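Local coordinates for protein maleylacetate reductase (Agrobacterium tumefaciens, PDB 3HL0) that probably reduces maleylacetate to 3-oxoadipate with NADH in the breakdown of gamma-resorcylate, and binds NAD, at residues Ser166-Leu171 / Leu300-Ser305; Ser238-Leu243 / Glu257-Leu262. All coordinates share one frame; numbering follows the deposited sequence.

Contact 1: residues Ser166-Leu171 / Leu300-Ser305; sequences SMTSGL and LGAPSS
The flat group of this contact is the L300-G301 peptide, whose oxygen approaches the selenomethionine stem, with M167 CG 3.5 Å from L300 O. The puckered pyrrolidine ring of P303 meets T168 through its CD and CG corner: T168 CG2 lies 3.6 Å from P303 CD and a little farther from P303 CG, the two side chains crossing at about a right angle. The torsion of T168 explains the choice of branch: OG1 occupies the crowded position between backbone N and carbonyl carbon (chi1 52°), which leaves the methyl anti to the carbonyl carbon and facing the proline, while OG1 makes a weak hydrogen bond to A164 O one turn back. Beyond CG, the M167 chain bends at chi2 (-54°), and SE settles against L300, at 3.8 Å from both L300 CB and L300 CD2. G301, with phi 71°, is the first residue after the helix to leave helical angles, in a Schellman motif whose two bonds return into the last turn; the chain then runs on through A302 and P303 past helix 163-180 in the all-helical C-terminal half of the iron-containing alcohol dehydrogenase fold. Between the M167 and T168 contacts sits A302, with its CB 3.7 Å from L171 CD1. L171 also reaches L300 more loosely, L171 CG being 4.2 Å from L300 CD1. The side chains that meet here do so through carbon and selenium. Helix 188-210 adds V208 and R209 against M167, and L205 and P206 against L300. Helix 255-271 covers the other end, where T168 touches A256.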
ATOM      1  N   SER A 166      -4.630 -10.033   4.071  1.00 10.69           N
ATOM      2  CA  SER A 166      -4.956 -11.484   3.967  1.00 10.08           C
ATOM      3  C   SER A 166      -6.446 -11.659   3.600  1.00  9.94           C
ATOM      4  O   SER A 166      -6.797 -12.494   2.711  1.00  9.19           O
ATOM      5  CB  SER A 166      -4.639 -12.268   5.277  1.00  9.50           C
ATOM      6  OG  SER A 166      -3.220 -12.236   5.496  1.00  9.90           O
HETATM    7  N   MSE A 167      -7.321 -10.875   4.237  1.00 10.07           N
HETATM    8  CA  MSE A 167      -8.766 -10.985   3.986  1.00 10.65           C
HETATM    9  C   MSE A 167      -9.122 -10.477   2.581  1.00 11.33           C
HETATM   10  O   MSE A 167      -9.845 -11.150   1.846  1.00 10.89           O
HETATM   11  CB  MSE A 167      -9.572 -10.227   5.034  1.00 11.42           C
HETATM   12  CG  MSE A 167      -9.360 -10.707   6.488  1.00 13.10           C
HETATM   13 SE   MSE A 167      -9.655 -12.591   6.811  0.75 10.15          SE
HETATM   14  CE  MSE A 167      -7.862 -13.223   6.786  1.00 14.28           C
ATOM     15  N   THR A 168      -8.609  -9.307   2.199  1.00  9.58           N
ATOM     16  CA  THR A 168      -9.020  -8.759   0.893  1.00  9.61           C
ATOM     17  C   THR A 168      -8.345  -9.527  -0.257  1.00  8.85           C
ATOM     18  O   THR A 168      -8.990  -9.784  -1.298  1.00  9.22           O
ATOM     19  CB  THR A 168      -8.761  -7.245   0.761  1.00 10.03           C
ATOM     20  OG1 THR A 168      -7.384  -7.012   1.105  1.00 11.14           O
ATOM     21  CG2 THR A 168      -9.663  -6.525   1.750  1.00 10.92           C
ATOM     22  N   SER A 169      -7.085  -9.937  -0.086  1.00  8.83           N
ATOM     23  CA  SER A 169      -6.460 -10.748  -1.110  1.00  9.40           C
ATOM     24  C   SER A 169      -7.192 -12.096  -1.209  1.00  8.12           C
ATOM     25  O   SER A 169      -7.345 -12.633  -2.320  1.00  8.27           O
ATOM     26  CB  SER A 169      -4.970 -10.972  -0.755  1.00  9.65           C
ATOM     27  OG  SER A 169      -4.291 -11.711  -1.825  1.00 10.70           O
ATOM     28  N   GLY A 170      -7.662 -12.637  -0.069  1.00  7.80           N
ATOM     29  CA  GLY A 170      -8.410 -13.925  -0.075  1.00  7.49           C
ATOM     30  C   GLY A 170      -9.694 -13.748  -0.861  1.00  7.11           C
ATOM     31  O   GLY A 170     -10.080 -14.624  -1.639  1.00  8.36           O
ATOM     32  N   LEU A 171     -10.386 -12.595  -0.677  1.00  6.72           N
ATOM     33  CA  LEU A 171     -11.580 -12.336  -1.487  1.00  8.68           C
ATOM     34  C   LEU A 171     -11.267 -12.136  -2.974  1.00  7.34           C
ATOM     35  O   LEU A 171     -12.084 -12.516  -3.827  1.00  7.97           O
ATOM     36  CB  LEU A 171     -12.407 -11.152  -0.918  1.00  8.50           C
ATOM     37  CG  LEU A 171     -13.059 -11.449   0.437  1.00  9.67           C
ATOM     38  CD1 LEU A 171     -13.432 -10.092   1.105  1.00 12.20           C
ATOM     39  CD2 LEU A 171     -14.293 -12.315   0.251  1.00 12.76           C
ATOM     40  N   LEU A 300     -15.180 -11.377   7.922  1.00 14.18           N
ATOM     41  CA  LEU A 300     -13.732 -11.201   7.827  1.00 12.79           C
ATOM     42  C   LEU A 300     -13.296  -9.792   8.192  1.00 12.09           C
ATOM     43  O   LEU A 300     -12.103  -9.504   8.295  1.00 13.23           O
ATOM     44  CB  LEU A 300     -13.234 -11.490   6.393  1.00 13.16           C
ATOM     45  CG  LEU A 300     -13.618 -12.822   5.770  1.00 11.90           C
ATOM     46  CD1 LEU A 300     -12.946 -12.881   4.411  1.00 11.12           C
ATOM     47  CD2 LEU A 300     -13.182 -14.017   6.668  1.00 14.64           C
ATOM     48  N   GLY A 301     -14.278  -8.899   8.332  1.00 13.91           N
ATOM     49  CA  GLY A 301     -13.998  -7.479   8.543  1.00 13.60           C
ATOM     50  C   GLY A 301     -13.432  -6.732   7.337  1.00 14.30           C
ATOM     51  O   GLY A 301     -12.731  -5.733   7.479  1.00 15.46           O
ATOM     52  N   ALA A 302     -13.712  -7.229   6.132  1.00 12.95           N
ATOM     53  CA  ALA A 302     -13.214  -6.578   4.938  1.00 12.45           C
ATOM     54  C   ALA A 302     -14.005  -5.289   4.654  1.00 11.96           C
ATOM     55  O   ALA A 302     -15.171  -5.146   5.083  1.00 12.61           O
ATOM     56  CB  ALA A 302     -13.373  -7.543   3.728  1.00 11.78           C
ATOM     57  N   PRO A 303     -13.393  -4.349   3.947  1.00 13.16           N
ATOM     58  CA  PRO A 303     -14.158  -3.166   3.550  1.00 13.82           C
ATOM     59  C   PRO A 303     -15.361  -3.538   2.694  1.00 12.47           C
ATOM     60  O   PRO A 303     -15.315  -4.510   1.945  1.00 13.63           O
ATOM     61  CB  PRO A 303     -13.162  -2.347   2.729  1.00 13.03           C
ATOM     62  CG  PRO A 303     -12.139  -3.352   2.223  1.00 17.75           C
ATOM     63  CD  PRO A 303     -12.047  -4.378   3.354  1.00 13.36           C
ATOM     64  N   SER A 304     -16.437  -2.768   2.815  1.00 12.17           N
ATOM     65  CA  SER A 304     -17.682  -3.125   2.155  1.00 12.39           C
ATOM     66  C   SER A 304     -18.244  -2.009   1.305  1.00 11.69           C
ATOM     67  O   SER A 304     -19.228  -2.222   0.633  1.00 12.17           O
ATOM     68  CB  SER A 304     -18.708  -3.545   3.198  1.00 14.17           C
ATOM     69  OG  SER A 304     -18.914  -2.444   4.098  1.00 15.47           O
ATOM     70  N   SER A 305     -17.632  -0.829   1.300  1.00 10.53           N
ATOM     71  CA  SER A 305     -18.183   0.246   0.438  1.00 10.27           C
ATOM     72  C   SER A 305     -17.127   0.907  -0.415  1.00  9.80           C
ATOM     73  O   SER A 305     -15.942   1.017  -0.046  1.00  9.89           O
ATOM     74  CB  SER A 305     -18.907   1.326   1.275  1.00 12.15           C
ATOM     75  OG  SER A 305     -17.958   2.234   1.793  1.00 14.27           O
TER

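Contact 2: residues Ser238-Leu243 / Glu257-Leu262; sequences SLHHKL and ETHAVL
H240 and L262 bring the two backbones nearest, their CA atoms 7.3 Å apart, where helices 239-243 and 257-262 run closer to antiparallel than parallel at 137°, with axes 10.3 Å apart. H240 places CG anti to its backbone N (chi1 175°), and the ring beyond it reaches H259. There H240 NE2 accepts a weak hydrogen bond from H259 ND1, 2.8 Å long but bent to 119° at the hydrogen. The donor nitrogen lies at the edge of the H240 ring, near its plane, while the two rings themselves are oblique. H240 is gripped from its other nitrogen too, since ND1 bonds to T266 OG1. H241 makes an offset edge-to-face pair with H259: the edge of H259 points to the face of H241, with H259 CE1 3.9 Å from H241 CD2. On one face of H241, toward the rim, lies H240 CD2, so the three histidines form an aromatic cluster. The apolar flank is closed by L262, whose CB is 4.0 Å from H240 CE1 and whose CD1 is 4.0 Å from L243 CG, the leucines crossing at about a right angle. H241 has both nitrogens engaged, ND1 by E179 OE1 and NE2 by H176 ND1. Such a histidine-rich helix pair belongs to the C-terminal domain of iron-containing alcohol dehydrogenases; H176, H241 and H255, with N172, probably correspond to the positions that hold the metal in iron-dependent relatives.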
ATOM      1  N   SER A 238     -15.311 -12.023 -16.453  1.00 10.47           N
ATOM      2  CA  SER A 238     -16.447 -11.294 -16.990  1.00 10.30           C
ATOM      3  C   SER A 238     -16.619 -10.013 -16.176  1.00 10.06           C
ATOM      4  O   SER A 238     -15.610  -9.402 -15.805  1.00 10.71           O
ATOM      5  CB  SER A 238     -17.702 -12.207 -17.027  1.00 12.51           C
ATOM      6  OG  SER A 238     -18.762 -11.487 -17.662  1.00 13.73           O
ATOM      7  N   LEU A 239     -17.858  -9.663 -15.855  1.00  9.52           N
ATOM      8  CA  LEU A 239     -18.173  -8.378 -15.244  1.00  9.38           C
ATOM      9  C   LEU A 239     -17.292  -8.042 -14.025  1.00  8.82           C
ATOM     10  O   LEU A 239     -16.793  -6.919 -13.888  1.00  9.55           O
ATOM     11  CB  LEU A 239     -19.645  -8.374 -14.829  1.00  9.70           C
ATOM     12  CG  LEU A 239     -20.077  -7.227 -13.913  1.00 11.49           C
ATOM     13  CD1 LEU A 239     -19.937  -5.894 -14.638  1.00 11.40           C
ATOM     14  CD2 LEU A 239     -21.515  -7.475 -13.422  1.00 14.60           C
ATOM     15  N   HIS A 240     -17.118  -9.005 -13.131  1.00  9.32           N
ATOM     16  CA  HIS A 240     -16.395  -8.639 -11.919  1.00  7.83           C
ATOM     17  C   HIS A 240     -14.993  -8.159 -12.214  1.00  8.91           C
ATOM     18  O   HIS A 240     -14.582  -7.095 -11.731  1.00  9.18           O
ATOM     19  CB  HIS A 240     -16.384  -9.774 -10.891  1.00  7.48           C
ATOM     20  CG  HIS A 240     -15.543  -9.431  -9.694  1.00  8.18           C
ATOM     21  ND1 HIS A 240     -16.006  -8.662  -8.643  1.00  8.76           N
ATOM     22  CD2 HIS A 240     -14.230  -9.646  -9.466  1.00  8.08           C
ATOM     23  CE1 HIS A 240     -15.011  -8.464  -7.788  1.00  7.62           C
ATOM     24  NE2 HIS A 240     -13.918  -9.045  -8.273  1.00  7.78           N
ATOM     25  N   HIS A 241     -14.235  -8.952 -12.959  1.00  7.98           N
ATOM     26  CA  HIS A 241     -12.823  -8.551 -13.178  1.00  8.81           C
ATOM     27  C   HIS A 241     -12.750  -7.317 -14.097  1.00 10.53           C
ATOM     28  O   HIS A 241     -11.877  -6.483 -13.900  1.00 11.22           O
ATOM     29  CB  HIS A 241     -11.993  -9.747 -13.696  1.00  9.72           C
ATOM     30  CG  HIS A 241     -11.813 -10.837 -12.675  1.00  8.73           C
ATOM     31  ND1 HIS A 241     -12.839 -11.687 -12.314  1.00  8.94           N
ATOM     32  CD2 HIS A 241     -10.733 -11.211 -11.948  1.00 10.29           C
ATOM     33  CE1 HIS A 241     -12.395 -12.536 -11.392  1.00  7.29           C
ATOM     34  NE2 HIS A 241     -11.123 -12.260 -11.141  1.00  9.57           N
ATOM     35  N   LYS A 242     -13.638  -7.211 -15.082  1.00 10.52           N
ATOM     36  CA  LYS A 242     -13.646  -6.015 -15.966  1.00 10.99           C
ATOM     37  C   LYS A 242     -13.933  -4.743 -15.184  1.00 11.57           C
ATOM     38  O   LYS A 242     -13.212  -3.747 -15.327  1.00 11.13           O
ATOM     39  CB  LYS A 242     -14.645  -6.203 -17.088  1.00 12.50           C
ATOM     40  CG  LYS A 242     -14.218  -7.322 -18.066  1.00 18.22           C
ATOM     41  CD  LYS A 242     -13.171  -6.833 -19.062  1.00 25.18           C
ATOM     42  CE  LYS A 242     -13.108  -7.725 -20.291  1.00 29.57           C
ATOM     43  NZ  LYS A 242     -12.397  -9.015 -19.999  1.00 33.37           N
ATOM     44  N   LEU A 243     -14.933  -4.800 -14.313  1.00 10.46           N
ATOM     45  CA  LEU A 243     -15.309  -3.626 -13.521  1.00 11.19           C
ATOM     46  C   LEU A 243     -14.199  -3.253 -12.551  1.00 11.88           C
ATOM     47  O   LEU A 243     -13.932  -2.061 -12.365  1.00 12.17           O
ATOM     48  CB  LEU A 243     -16.649  -3.839 -12.825  1.00 11.06           C
ATOM     49  CG  LEU A 243     -17.251  -2.656 -12.067  1.00 12.35           C
ATOM     50  CD1 LEU A 243     -17.485  -1.524 -13.116  1.00 14.66           C
ATOM     51  CD2 LEU A 243     -18.554  -3.089 -11.416  1.00 14.30           C
ATOM     52  N   GLU A 257      -8.720  -4.550  -2.271  1.00  9.21           N
ATOM     53  CA  GLU A 257      -9.895  -3.974  -1.622  1.00  9.34           C
ATOM     54  C   GLU A 257     -11.033  -3.717  -2.600  1.00  8.83           C
ATOM     55  O   GLU A 257     -12.191  -3.853  -2.223  1.00  8.61           O
ATOM     56  CB  GLU A 257      -9.516  -2.622  -1.024  1.00 10.70           C
ATOM     57  CG  GLU A 257      -8.700  -2.719   0.272  1.00 14.69           C
ATOM     58  CD  GLU A 257      -7.192  -2.882   0.060  1.00 20.60           C
ATOM     59  OE1 GLU A 257      -6.685  -3.168  -1.063  1.00 17.27           O
ATOM     60  OE2 GLU A 257      -6.470  -2.672   1.069  1.00 27.24           O
ATOM     61  N   THR A 258     -10.686  -3.332  -3.822  1.00  8.69           N
ATOM     62  CA  THR A 258     -11.707  -3.113  -4.880  1.00  8.95           C
ATOM     63  C   THR A 258     -12.460  -4.424  -5.182  1.00  8.70           C
ATOM     64  O   THR A 258     -13.688  -4.450  -5.228  1.00  8.76           O
ATOM     65  CB  THR A 258     -11.068  -2.567  -6.150  1.00  9.53           C
ATOM     66  OG1 THR A 258     -10.453  -1.305  -5.836  1.00 11.91           O
ATOM     67  CG2 THR A 258     -12.130  -2.307  -7.224  1.00 10.97           C
ATOM     68  N   HIS A 259     -11.694  -5.506  -5.270  1.00  8.98           N
ATOM     69  CA  HIS A 259     -12.313  -6.846  -5.440  1.00  8.28           C
ATOM     70  C   HIS A 259     -13.196  -7.217  -4.276  1.00  7.59           C
ATOM     71  O   HIS A 259     -14.294  -7.667  -4.462  1.00  7.99           O
ATOM     72  CB  HIS A 259     -11.247  -7.908  -5.583  1.00  8.56           C
ATOM     73  CG  HIS A 259     -10.684  -7.972  -6.942  1.00  9.42           C
ATOM     74  ND1 HIS A 259     -11.150  -8.842  -7.900  1.00 11.26           N
ATOM     75  CD2 HIS A 259      -9.704  -7.237  -7.531  1.00 11.16           C
ATOM     76  CE1 HIS A 259     -10.495  -8.627  -9.031  1.00 13.00           C
ATOM     77  NE2 HIS A 259      -9.611  -7.660  -8.831  1.00 14.93           N
ATOM     78  N   ALA A 260     -12.740  -6.951  -3.052  1.00  7.87           N
ATOM     79  CA  ALA A 260     -13.535  -7.313  -1.901  1.00  7.52           C
ATOM     80  C   ALA A 260     -14.844  -6.550  -1.835  1.00  8.52           C
ATOM     81  O   ALA A 260     -15.886  -7.114  -1.543  1.00 10.04           O
ATOM     82  CB  ALA A 260     -12.721  -7.044  -0.593  1.00  8.85           C
ATOM     83  N   VAL A 261     -14.769  -5.251  -2.124  1.00  7.63           N
ATOM     84  CA  VAL A 261     -15.985  -4.435  -2.097  1.00  8.52           C
ATOM     85  C   VAL A 261     -17.010  -4.814  -3.177  1.00  8.29           C
ATOM     86  O   VAL A 261     -18.223  -4.906  -2.895  1.00  8.68           O
ATOM     87  CB  VAL A 261     -15.637  -2.948  -2.178  1.00  8.50           C
ATOM     88  CG1 VAL A 261     -16.927  -2.100  -2.303  1.00  9.96           C
ATOM     89  CG2 VAL A 261     -14.913  -2.542  -0.903  1.00 10.85           C
ATOM     90  N   LEU A 262     -16.506  -5.018  -4.394  1.00  7.82           N
ATOM     91  CA  LEU A 262     -17.417  -5.234  -5.541  1.00  7.70           C
ATOM     92  C   LEU A 262     -17.983  -6.651  -5.573  1.00  7.77           C
ATOM     93  O   LEU A 262     -19.078  -6.819  -6.100  1.00  8.25           O
ATOM     94  CB  LEU A 262     -16.712  -4.920  -6.876  1.00  8.18           C
ATOM     95  CG  LEU A 262     -16.540  -3.400  -7.131  1.00 11.24           C
ATOM     96  CD1 LEU A 262     -15.736  -3.233  -8.415  1.00 15.14           C
ATOM     97  CD2 LEU A 262     -17.858  -2.726  -7.237  1.00 12.61           C
TER

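Helix 255-271 joins the two contacts, whose centres are 12 Å apart. While H259 and L262 face helix 239-251, A260 and V261 turn to contact 1: L171 CD1 packs 3.6 Å from A260 CB, and P303 O lies 3.5 Å from V261 CG2. The link to the 300-305 loop continues at S305, whose carbonyl carbon is 3.6 Å from V261 CG1. Helix 163-180 serves both as well, sending A175 against H240 and H259. Both contacts approach the bound dinucleotide without touching it: the side chains of T168 in contact 1 and H259 in contact 2 are each about 7 Å from NAD.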